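PDB 3OBF: putative transcriptional regulator, IclR family from Arthrobacter aurescens, which probably acts as a DNA-binding transcription factor, this chain being the C-terminal regulatory domain of an IclR-family protein. Local coordinates for residues L26-S34 / S63-E71. Sequence-based numbering, arbitrary orientation.
Sequences LMVWNGNES and SVQVFLASE
W29 and F67 lie against each other in a reciprocal fashion, the methylene of each set over the ring of the other. CB of W29 sits 3.5 Å from the centroid of the F67 ring, while CB of F67 lies 3.7 Å from the centroid of the six-membered ring of W29. The two planes are nearly parallel, 20° apart, but slid so far that the rings themselves barely overlap. With CG of W29 anti to the backbone N (chi1 -174°), the indole runs out from the strand across the CB of F67 and on toward L68, whose CD2 approaches CZ2 of W29. The opposite indole face is covered by the backbone of the turn, where G31 N and N32 N lie above its rim. At the ring edge, NE1 of W29 donates to OE2 of E71 at 2.9 Å, close to the indole plane and on the anti lone pair of the carboxylate, whose plane is turned 54° from the ring. This packing sets helix 62-69 against the hairpin of strands 24-29 and 34-40, part of the antiparallel sheet of the GAF-like IclR C-terminal domain; I85, from a loop, also touches W29, V64 and L68. Cutting W29 back to an alanine would remove the indole and would probably open a gap beside F67 CB and L68 CD2, leaving the E71 carboxylate without its indole N-H partner. The outer edge of the F67 ring faces M27 O, 3.4 Å from CZ of F67, and S34 OG, which lies near the ring plane by CE2; CB of M27 packs 3.9 Å from the same CE2 of F67. One turn earlier in the helix, OG of S63, in one of two conformers, is modelled only 2.3 Å from OG of S34, too close for an ordinary hydrogen bond, so the detail of this pairing is doubtful.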
loop_
_atom_site.group_PDB
_atom_site.type_symbol
_atom_site.label_atom_id
_atom_site.label_comp_id
_atom_site.label_asym_id
_atom_site.label_seq_id
_atom_site.Cartn_x
_atom_site.Cartn_y
_atom_site.Cartn_z
ATOM N N LEU A 26 -4.524 6.674 3.130
ATOM C CA LEU A 26 -4.416 5.743 4.202
ATOM C C LEU A 26 -5.360 4.576 3.871
ATOM O O LEU A 26 -6.568 4.768 3.660
ATOM C CB LEU A 26 -4.817 6.402 5.533
ATOM C CG LEU A 26 -4.685 5.516 6.800
ATOM C CD1 LEU A 26 -3.200 5.361 7.196
ATOM C CD2 LEU A 26 -5.477 6.066 8.001
HETATM N N MSE A 27 -4.788 3.370 3.829
HETATM C CA MSE A 27 -5.540 2.163 3.542
HETATM C C MSE A 27 -5.727 1.325 4.818
HETATM O O MSE A 27 -4.850 1.297 5.706
HETATM C CB MSE A 27 -4.822 1.321 2.486
HETATM C CG MSE A 27 -4.223 2.106 1.361
HETATM SE SE MSE A 27 -5.586 3.117 0.343
HETATM C CE MSE A 27 -6.421 1.643 -0.585
ATOM N N VAL A 28 -6.876 0.653 4.895
ATOM C CA VAL A 28 -7.104 -0.388 5.896
ATOM C C VAL A 28 -7.477 -1.724 5.235
ATOM O O VAL A 28 -7.938 -1.762 4.094
ATOM C CB VAL A 28 -8.150 -0.004 6.965
ATOM C CG1 VAL A 28 -7.694 1.249 7.746
ATOM C CG2 VAL A 28 -9.552 0.162 6.317
ATOM N N TRP A 29 -7.265 -2.804 5.987
ATOM C CA TRP A 29 -7.433 -4.162 5.504
ATOM C C TRP A 29 -8.655 -4.736 6.171
ATOM O O TRP A 29 -8.776 -4.646 7.401
ATOM C CB TRP A 29 -6.210 -4.960 5.943
ATOM C CG TRP A 29 -6.115 -6.372 5.421
ATOM C CD1 TRP A 29 -5.995 -7.518 6.170
ATOM C CD2 TRP A 29 -6.088 -6.783 4.050
ATOM N NE1 TRP A 29 -5.913 -8.617 5.344
ATOM C CE2 TRP A 29 -5.974 -8.193 4.038
ATOM C CE3 TRP A 29 -6.161 -6.101 2.831
ATOM C CZ2 TRP A 29 -5.914 -8.925 2.859
ATOM C CZ3 TRP A 29 -6.095 -6.837 1.655
ATOM C CH2 TRP A 29 -5.966 -8.229 1.677
ATOM N N ASN A 30 -9.568 -5.295 5.399
ATOM C CA ASN A 30 -10.674 -6.075 5.988
ATOM C C ASN A 30 -10.528 -7.597 5.863
ATOM O O ASN A 30 -11.470 -8.352 6.156
ATOM C CB ASN A 30 -12.043 -5.629 5.444
ATOM C CG ASN A 30 -12.184 -5.850 3.969
ATOM O OD1 ASN A 30 -11.430 -6.600 3.371
ATOM N ND2 ASN A 30 -13.178 -5.210 3.366
ATOM N N GLY A 31 -9.374 -8.053 5.399
ATOM C CA GLY A 31 -9.099 -9.494 5.292
ATOM C C GLY A 31 -9.132 -10.036 3.884
ATOM O O GLY A 31 -8.508 -11.040 3.589
ATOM N N ASN A 32 -9.869 -9.389 2.994
ATOM C CA ASN A 32 -9.772 -9.778 1.596
ATOM C C ASN A 32 -9.708 -8.577 0.632
ATOM O O ASN A 32 -9.780 -8.753 -0.601
ATOM C CB ASN A 32 -10.857 -10.827 1.237
ATOM C CG ASN A 32 -12.264 -10.326 1.490
ATOM O OD1 ASN A 32 -12.473 -9.135 1.732
ATOM N ND2 ASN A 32 -13.229 -11.219 1.449
ATOM N N GLU A 33 -9.588 -7.369 1.197
ATOM C CA GLU A 33 -9.590 -6.117 0.432
ATOM C C GLU A 33 -8.875 -5.004 1.159
ATOM O O GLU A 33 -8.975 -4.858 2.390
ATOM C CB GLU A 33 -10.994 -5.550 0.201
ATOM C CG GLU A 33 -11.998 -6.374 -0.508
ATOM C CD GLU A 33 -13.352 -5.717 -0.393
ATOM O OE1 GLU A 33 -13.711 -5.318 0.734
ATOM O OE2 GLU A 33 -14.046 -5.570 -1.417
ATOM N N SER A 34 -8.201 -4.184 0.374
ATOM C CA SER A 34 -7.621 -2.989 0.896
ATOM C C SER A 34 -8.574 -1.829 0.586
ATOM O O SER A 34 -9.101 -1.739 -0.523
ATOM C CB SER A 34 -6.247 -2.784 0.276
ATOM O OG SER A 34 -5.665 -1.679 0.886
ATOM N N SER A 63 -0.828 -1.683 -1.973
ATOM C CA SER A 63 -1.585 -1.714 -0.741
ATOM C C SER A 63 -1.901 -3.151 -0.293
ATOM O O SER A 63 -1.810 -3.502 0.898
ATOM C CB SER A 63 -2.882 -0.958 -1.024
ATOM O OG SER A 63 -3.655 -0.790 0.120
ATOM N N VAL A 64 -2.272 -3.972 -1.264
ATOM C CA VAL A 64 -2.691 -5.340 -1.028
ATOM C C VAL A 64 -1.447 -6.162 -0.646
ATOM O O VAL A 64 -1.507 -6.964 0.296
ATOM C CB VAL A 64 -3.425 -5.918 -2.255
ATOM C CG1 VAL A 64 -3.661 -7.443 -2.102
ATOM C CG2 VAL A 64 -4.763 -5.200 -2.424
ATOM N N GLN A 65 -0.320 -5.914 -1.335
ATOM C CA GLN A 65 0.944 -6.605 -1.023
ATOM C C GLN A 65 1.337 -6.376 0.431
ATOM O O GLN A 65 1.688 -7.337 1.150
ATOM C CB GLN A 65 2.087 -6.127 -1.917
ATOM C CG GLN A 65 2.023 -6.613 -3.383
ATOM C CD GLN A 65 3.145 -6.016 -4.240
ATOM O OE1 GLN A 65 4.341 -6.264 -3.990
ATOM N NE2 GLN A 65 2.770 -5.220 -5.245
ATOM N N VAL A 66 1.282 -5.109 0.857
ATOM C CA VAL A 66 1.657 -4.718 2.232
ATOM C C VAL A 66 0.826 -5.503 3.266
ATOM O O VAL A 66 1.381 -6.119 4.191
ATOM C CB VAL A 66 1.465 -3.209 2.402
ATOM C CG1 VAL A 66 1.525 -2.792 3.849
ATOM C CG2 VAL A 66 2.496 -2.491 1.600
ATOM N N PHE A 67 -0.496 -5.498 3.104
ATOM C CA PHE A 67 -1.325 -6.245 4.031
ATOM C C PHE A 67 -1.119 -7.764 3.989
ATOM O O PHE A 67 -1.131 -8.425 5.020
ATOM C CB PHE A 67 -2.811 -5.904 3.851
ATOM C CG PHE A 67 -3.142 -4.513 4.242
ATOM C CD1 PHE A 67 -2.888 -4.061 5.540
ATOM C CD2 PHE A 67 -3.696 -3.638 3.318
ATOM C CE1 PHE A 67 -3.181 -2.749 5.922
ATOM C CE2 PHE A 67 -4.007 -2.309 3.701
ATOM C CZ PHE A 67 -3.757 -1.876 5.012
ATOM N N LEU A 68 -0.945 -8.335 2.813
ATOM C CA LEU A 68 -0.724 -9.773 2.748
ATOM C C LEU A 68 0.615 -10.195 3.400
ATOM O O LEU A 68 0.752 -11.328 3.868
ATOM C CB LEU A 68 -0.855 -10.256 1.307
ATOM C CG LEU A 68 -2.273 -10.220 0.707
ATOM C CD1 LEU A 68 -2.247 -10.725 -0.728
ATOM C CD2 LEU A 68 -3.224 -11.069 1.496
ATOM N N ALA A 69 1.591 -9.287 3.445
ATOM C CA ALA A 69 2.810 -9.517 4.231
ATOM C C ALA A 69 2.524 -9.723 5.721
ATOM O O ALA A 69 3.283 -10.394 6.417
ATOM C CB ALA A 69 3.836 -8.388 4.016
ATOM N N SER A 70 1.408 -9.185 6.206
ATOM C CA SER A 70 1.028 -9.380 7.610
ATOM C C SER A 70 0.285 -10.692 7.860
ATOM O O SER A 70 0.104 -11.070 9.019
ATOM C CB SER A 70 0.157 -8.227 8.126
ATOM O OG SER A 70 -1.180 -8.369 7.658
ATOM N N GLU A 71 -0.150 -11.374 6.797
ATOM C CA GLU A 71 -0.861 -12.645 6.931
ATOM C C GLU A 71 0.084 -13.860 7.018
ATOM O O GLU A 71 1.250 -13.830 6.632
ATOM C CB GLU A 71 -1.852 -12.863 5.766
ATOM C CG GLU A 71 -2.962 -11.798 5.615
ATOM C CD GLU A 71 -4.084 -11.880 6.677
ATOM O OE1 GLU A 71 -4.092 -12.818 7.512
ATOM O OE2 GLU A 71 -4.980 -11.001 6.666
#